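Local structure of acyl-CoA dehydrogenase (Bacillus anthracis, 3OWA) at residues A[67-80]-A[105-119]. The protein probably catalyses the FAD-dependent alpha,beta-dehydrogenation of acyl-CoA thioesters, passing the electrons to a partner protein, as other acyl-CoA dehydrogenases do. Numbering follows the deposited sequence.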
loop_
_atom_site.group_PDB
_atom_site.type_symbol
_atom_site.label_atom_id
_atom_site.label_comp_id
_atom_site.label_asym_id
_atom_site.label_seq_id
_atom_site.Cartn_x
_atom_site.Cartn_y
_atom_site.Cartn_z
ATOM N N SER A 67 18.387 -20.733 -12.823
ATOM C CA SER A 67 17.615 -19.844 -13.717
ATOM C C SER A 67 17.984 -20.107 -15.147
ATOM O O SER A 67 17.102 -20.243 -16.012
ATOM C CB SER A 67 17.980 -18.356 -13.469
ATOM O OG SER A 67 17.698 -18.025 -12.131
ATOM N N VAL A 68 19.295 -20.171 -15.412
ATOM C CA VAL A 68 19.765 -20.415 -16.784
ATOM C C VAL A 68 19.250 -21.753 -17.306
ATOM O O VAL A 68 18.737 -21.854 -18.436
ATOM C CB VAL A 68 21.313 -20.341 -16.880
ATOM C CG1 VAL A 68 21.791 -20.622 -18.278
ATOM C CG2 VAL A 68 21.799 -18.928 -16.448
ATOM N N ARG A 69 19.390 -22.793 -16.496
ATOM C CA ARG A 69 18.922 -24.094 -16.943
ATOM C C ARG A 69 17.414 -24.037 -17.241
ATOM O O ARG A 69 16.955 -24.548 -18.266
ATOM C CB ARG A 69 19.233 -25.190 -15.909
ATOM C CG ARG A 69 18.672 -26.590 -16.313
ATOM C CD ARG A 69 19.165 -27.739 -15.420
ATOM N NE ARG A 69 19.228 -27.380 -13.990
ATOM C CZ ARG A 69 18.161 -27.163 -13.216
ATOM N NH1 ARG A 69 18.345 -26.835 -11.946
ATOM N NH2 ARG A 69 16.920 -27.236 -13.710
ATOM N N LEU A 70 16.655 -23.433 -16.334
ATOM C CA LEU A 70 15.200 -23.316 -16.526
ATOM C C LEU A 70 14.822 -22.477 -17.730
ATOM O O LEU A 70 13.848 -22.791 -18.422
ATOM C CB LEU A 70 14.526 -22.769 -15.261
ATOM C CG LEU A 70 14.584 -23.794 -14.117
ATOM C CD1 LEU A 70 14.197 -23.169 -12.846
ATOM C CD2 LEU A 70 13.656 -25.010 -14.435
ATOM N N LEU A 71 15.555 -21.390 -17.958
ATOM C CA LEU A 71 15.329 -20.599 -19.162
ATOM C C LEU A 71 15.497 -21.407 -20.446
ATOM O O LEU A 71 14.685 -21.278 -21.361
ATOM C CB LEU A 71 16.214 -19.356 -19.198
ATOM C CG LEU A 71 15.743 -18.228 -18.274
ATOM C CD1 LEU A 71 16.841 -17.189 -18.195
ATOM C CD2 LEU A 71 14.423 -17.584 -18.713
ATOM N N LYS A 72 16.555 -22.231 -20.510
ATOM C CA LYS A 72 16.812 -23.053 -21.681
ATOM C C LYS A 72 15.765 -24.147 -21.815
ATOM O O LYS A 72 15.389 -24.485 -22.937
ATOM C CB LYS A 72 18.250 -23.609 -21.691
ATOM C CG LYS A 72 19.354 -22.522 -21.863
ATOM C CD LYS A 72 20.736 -23.168 -22.022
ATOM C CE LYS A 72 21.903 -22.214 -21.751
ATOM N NZ LYS A 72 21.906 -20.845 -22.431
ATOM N N GLU A 73 15.259 -24.675 -20.699
ATOM C CA GLU A 73 14.144 -25.636 -20.791
ATOM C C GLU A 73 12.907 -24.942 -21.346
ATOM O O GLU A 73 12.263 -25.486 -22.235
ATOM C CB GLU A 73 13.781 -26.324 -19.463
ATOM C CG GLU A 73 14.867 -27.236 -18.841
ATOM C CD GLU A 73 14.502 -27.665 -17.392
ATOM O OE1 GLU A 73 13.286 -27.644 -17.060
ATOM O OE2 GLU A 73 15.421 -28.010 -16.588
ATOM N N ALA A 74 12.610 -23.734 -20.843
ATOM C CA ALA A 74 11.572 -22.876 -21.433
ATOM C C ALA A 74 11.806 -22.617 -22.931
ATOM O O ALA A 74 10.855 -22.607 -23.722
ATOM C CB ALA A 74 11.451 -21.531 -20.664
ATOM N N GLY A 75 13.063 -22.364 -23.298
ATOM C CA GLY A 75 13.453 -22.178 -24.703
ATOM C C GLY A 75 13.070 -23.366 -25.588
ATOM O O GLY A 75 12.573 -23.178 -26.691
ATOM N N GLU A 76 13.261 -24.580 -25.073
ATOM C CA GLU A 76 12.930 -25.805 -25.793
ATOM C C GLU A 76 11.446 -25.966 -25.986
ATOM O O GLU A 76 11.011 -26.687 -26.888
ATOM C CB GLU A 76 13.496 -27.055 -25.102
ATOM C CG GLU A 76 14.996 -27.205 -25.294
ATOM C CD GLU A 76 15.657 -28.152 -24.278
ATOM O OE1 GLU A 76 15.024 -28.476 -23.235
ATOM O OE2 GLU A 76 16.823 -28.560 -24.525
ATOM N N LEU A 77 10.645 -25.281 -25.168
ATOM C CA LEU A 77 9.196 -25.390 -25.342
ATOM C C LEU A 77 8.647 -24.285 -26.256
ATOM O O LEU A 77 7.436 -24.162 -26.440
ATOM C CB LEU A 77 8.483 -25.405 -23.983
ATOM C CG LEU A 77 8.787 -26.601 -23.088
ATOM C CD1 LEU A 77 8.311 -26.333 -21.677
ATOM C CD2 LEU A 77 8.137 -27.866 -23.668
ATOM N N GLY A 78 9.538 -23.465 -26.800
ATOM C CA GLY A 78 9.104 -22.337 -27.623
ATOM C C GLY A 78 8.698 -21.095 -26.840
ATOM O O GLY A 78 8.326 -20.086 -27.443
ATOM N N LEU A 79 8.774 -21.144 -25.507
ATOM C CA LEU A 79 8.402 -19.991 -24.641
ATOM C C LEU A 79 9.327 -18.761 -24.655
ATOM O O LEU A 79 8.974 -17.695 -24.121
ATOM C CB LEU A 79 8.166 -20.460 -23.188
ATOM C CG LEU A 79 7.160 -21.619 -23.024
ATOM C CD1 LEU A 79 7.046 -22.092 -21.570
ATOM C CD2 LEU A 79 5.778 -21.265 -23.586
ATOM N N LEU A 80 10.498 -18.876 -25.269
ATOM C CA LEU A 80 11.360 -17.719 -25.420
ATOM C C LEU A 80 11.316 -17.110 -26.808
ATOM O O LEU A 80 11.967 -16.093 -27.061
ATOM C CB LEU A 80 12.807 -18.100 -25.102
ATOM C CG LEU A 80 13.144 -18.527 -23.669
ATOM C CD1 LEU A 80 14.643 -18.440 -23.498
ATOM C CD2 LEU A 80 12.478 -17.630 -22.662
ATOM N N PHE A 105 3.596 -16.761 -16.551
ATOM C CA PHE A 105 4.921 -16.600 -15.903
ATOM C C PHE A 105 4.885 -15.867 -14.554
ATOM O O PHE A 105 5.727 -16.104 -13.660
ATOM C CB PHE A 105 5.965 -15.962 -16.858
ATOM C CG PHE A 105 6.904 -16.957 -17.455
ATOM C CD1 PHE A 105 8.138 -17.204 -16.873
ATOM C CD2 PHE A 105 6.548 -17.670 -18.608
ATOM C CE1 PHE A 105 9.001 -18.183 -17.438
ATOM C CE2 PHE A 105 7.404 -18.643 -19.147
ATOM C CZ PHE A 105 8.627 -18.883 -18.561
ATOM N N SER A 106 3.939 -14.932 -14.399
ATOM C CA SER A 106 3.781 -14.213 -13.107
ATOM C C SER A 106 3.686 -15.122 -11.858
ATOM O O SER A 106 4.078 -14.735 -10.763
ATOM C CB SER A 106 2.602 -13.249 -13.166
ATOM O OG SER A 106 1.418 -14.022 -13.117
ATOM N N ARG A 107 3.225 -16.355 -12.033
ATOM C CA ARG A 107 3.192 -17.318 -10.933
ATOM C C ARG A 107 4.594 -17.517 -10.296
ATOM O O ARG A 107 4.703 -17.821 -9.097
ATOM C CB ARG A 107 2.555 -18.634 -11.434
ATOM C CG ARG A 107 2.505 -19.772 -10.430
ATOM C CD ARG A 107 1.203 -19.768 -9.594
ATOM N NE ARG A 107 1.209 -20.921 -8.689
ATOM C CZ ARG A 107 0.521 -22.037 -8.894
ATOM N NH1 ARG A 107 -0.287 -22.134 -9.945
ATOM N NH2 ARG A 107 0.620 -23.050 -8.038
ATOM N N ALA A 108 5.665 -17.278 -11.071
ATOM C CA ALA A 108 6.984 -17.640 -10.634
ATOM C C ALA A 108 7.722 -16.445 -10.042
ATOM O O ALA A 108 8.953 -16.421 -10.070
ATOM C CB ALA A 108 7.778 -18.219 -11.811
ATOM N N GLY A 109 6.989 -15.442 -9.559
ATOM C CA GLY A 109 7.627 -14.285 -8.925
ATOM C C GLY A 109 8.671 -13.639 -9.813
ATOM O O GLY A 109 8.412 -13.306 -10.974
ATOM N N GLY A 110 9.848 -13.404 -9.244
ATOM C CA GLY A 110 10.911 -12.716 -9.953
ATOM C C GLY A 110 11.404 -13.426 -11.197
ATOM O O GLY A 110 11.973 -12.820 -12.068
ATOM N N PHE A 111 11.216 -14.736 -11.296
ATOM C CA PHE A 111 11.545 -15.392 -12.531
ATOM C C PHE A 111 10.729 -14.860 -13.718
ATOM O O PHE A 111 11.130 -15.059 -14.865
ATOM C CB PHE A 111 11.390 -16.930 -12.378
ATOM C CG PHE A 111 12.041 -17.711 -13.476
ATOM C CD1 PHE A 111 13.429 -17.658 -13.660
ATOM C CD2 PHE A 111 11.282 -18.496 -14.332
ATOM C CE1 PHE A 111 14.033 -18.370 -14.684
ATOM C CE2 PHE A 111 11.887 -19.206 -15.364
ATOM C CZ PHE A 111 13.255 -19.154 -15.536
ATOM N N ALA A 112 9.570 -14.263 -13.470
ATOM C CA ALA A 112 8.736 -13.690 -14.562
ATOM C C ALA A 112 9.462 -12.450 -15.069
ATOM O O ALA A 112 9.340 -12.078 -16.239
ATOM C CB ALA A 112 7.352 -13.260 -14.095
ATOM N N ILE A 113 10.167 -11.794 -14.169
ATOM C CA ILE A 113 10.920 -10.606 -14.532
ATOM C C ILE A 113 12.088 -10.994 -15.373
ATOM O O ILE A 113 12.334 -10.371 -16.424
ATOM C CB ILE A 113 11.402 -9.843 -13.244
ATOM C CG1 ILE A 113 10.187 -9.443 -12.379
ATOM C CG2 ILE A 113 12.305 -8.646 -13.617
ATOM C CD1 ILE A 113 9.064 -8.744 -13.105
ATOM N N THR A 114 12.786 -12.068 -14.975
ATOM C CA THR A 114 13.887 -12.632 -15.757
ATOM C C THR A 114 13.432 -12.963 -17.163
ATOM O O THR A 114 14.043 -12.586 -18.172
ATOM C CB THR A 114 14.387 -13.936 -15.055
ATOM O OG1 THR A 114 14.949 -13.584 -13.782
ATOM C CG2 THR A 114 15.437 -14.706 -15.893
ATOM N N HIS A 115 12.345 -13.722 -17.249
ATOM C CA HIS A 115 11.845 -14.127 -18.541
ATOM C C HIS A 115 11.410 -12.896 -19.374
ATOM O O HIS A 115 11.770 -12.774 -20.562
ATOM C CB HIS A 115 10.671 -15.067 -18.327
ATOM C CG HIS A 115 9.912 -15.376 -19.573
ATOM N ND1 HIS A 115 8.793 -14.663 -19.955
ATOM C CD2 HIS A 115 10.085 -16.342 -20.508
ATOM C CE1 HIS A 115 8.326 -15.162 -21.090
ATOM N NE2 HIS A 115 9.105 -16.166 -21.458
ATOM N N GLY A 116 10.630 -12.001 -18.765
ATOM C CA GLY A 116 10.117 -10.790 -19.451
ATOM C C GLY A 116 11.208 -9.890 -19.984
ATOM O O GLY A 116 11.045 -9.296 -21.054
ATOM N N ALA A 117 12.293 -9.703 -19.208
ATOM C CA ALA A 117 13.425 -8.898 -19.666
ATOM C C ALA A 117 14.118 -9.605 -20.849
ATOM O O ALA A 117 14.622 -8.951 -21.764
ATOM C CB ALA A 117 14.429 -8.671 -18.552
ATOM N N HIS A 118 14.164 -10.929 -20.830
ATOM C CA HIS A 118 14.737 -11.584 -21.971
ATOM C C HIS A 118 13.876 -11.455 -23.239
ATOM O O HIS A 118 14.400 -11.082 -24.274
ATOM C CB HIS A 118 15.071 -13.059 -21.712
ATOM C CG HIS A 118 15.471 -13.792 -22.962
ATOM N ND1 HIS A 118 16.735 -13.692 -23.508
ATOM C CD2 HIS A 118 14.753 -14.580 -23.807
ATOM C CE1 HIS A 118 16.793 -14.426 -24.612
ATOM N NE2 HIS A 118 15.604 -14.979 -24.813
ATOM N N VAL A 119 12.584 -11.790 -23.171
ATOM C CA VAL A 119 11.751 -11.810 -24.362
ATOM C C VAL A 119 11.231 -10.411 -24.752
ATOM O O VAL A 119 10.820 -10.212 -25.892
ATOM C CB VAL A 119 10.529 -12.775 -24.239
ATOM C CG1 VAL A 119 10.999 -14.216 -23.951
ATOM C CG2 VAL A 119 9.500 -12.259 -23.189
HETATM O O HOH W 1 16.010 -15.591 -12.222
#
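Phe105 turns the rim of its ring to Ala74 and Leu79, with CE2 4.2 Å from Leu79 CD1. One face of the same ring carries His115, whose CG sits 3.6 Å above its plane, so a flat aromatic suits this place: rim for aliphatic carbons, face for the imidazole. Phe111 reaches helix 64-76 because its CG is anti to the backbone N (chi1 -165°). Its CZ meets Leu71 CD2 at 3.7 Å and Leu70 CB at 3.8 Å; Leu71 and the ring slide past each other in opposite directions. Thr114 divides its branches: CG2 packs on Leu71 CD1 at 3.7 Å, while OG1 shares a water with Ser67 OG, which gives two buried hydroxyls a common partner.

His115 makes the direct polar bond of the contact. NE2 donates to Leu79 O over 3.1 Å, almost straight at 173° and in the ring plane, though the donor stands above the carbonyl plane. Phe105 against one face and this bond at the edge together limit the ring's rotation, and Leu80 CD2 lies 3.5 Å from His115 CD2. Leu80 CD1 lies against NE2 and CD2 of His118, the side chains crossing at about a right angle. Val119 CG1 packs on Leu80, near its CD2 and carbonyl oxygen.

Helices 67-76 and 110-119, two of several in the N-terminal domain, cross at -58° over these spans. Gly78, whose positive phi favours glycine, closes the first in a Schellman motif leading to Leu79. His115 offers a flat face for packing and an N-H for that carbonyl; His118, with NE2 paired to Leu142 O and ND1 to Ala149 N, is consistent with a neutral ring protonated on NE2.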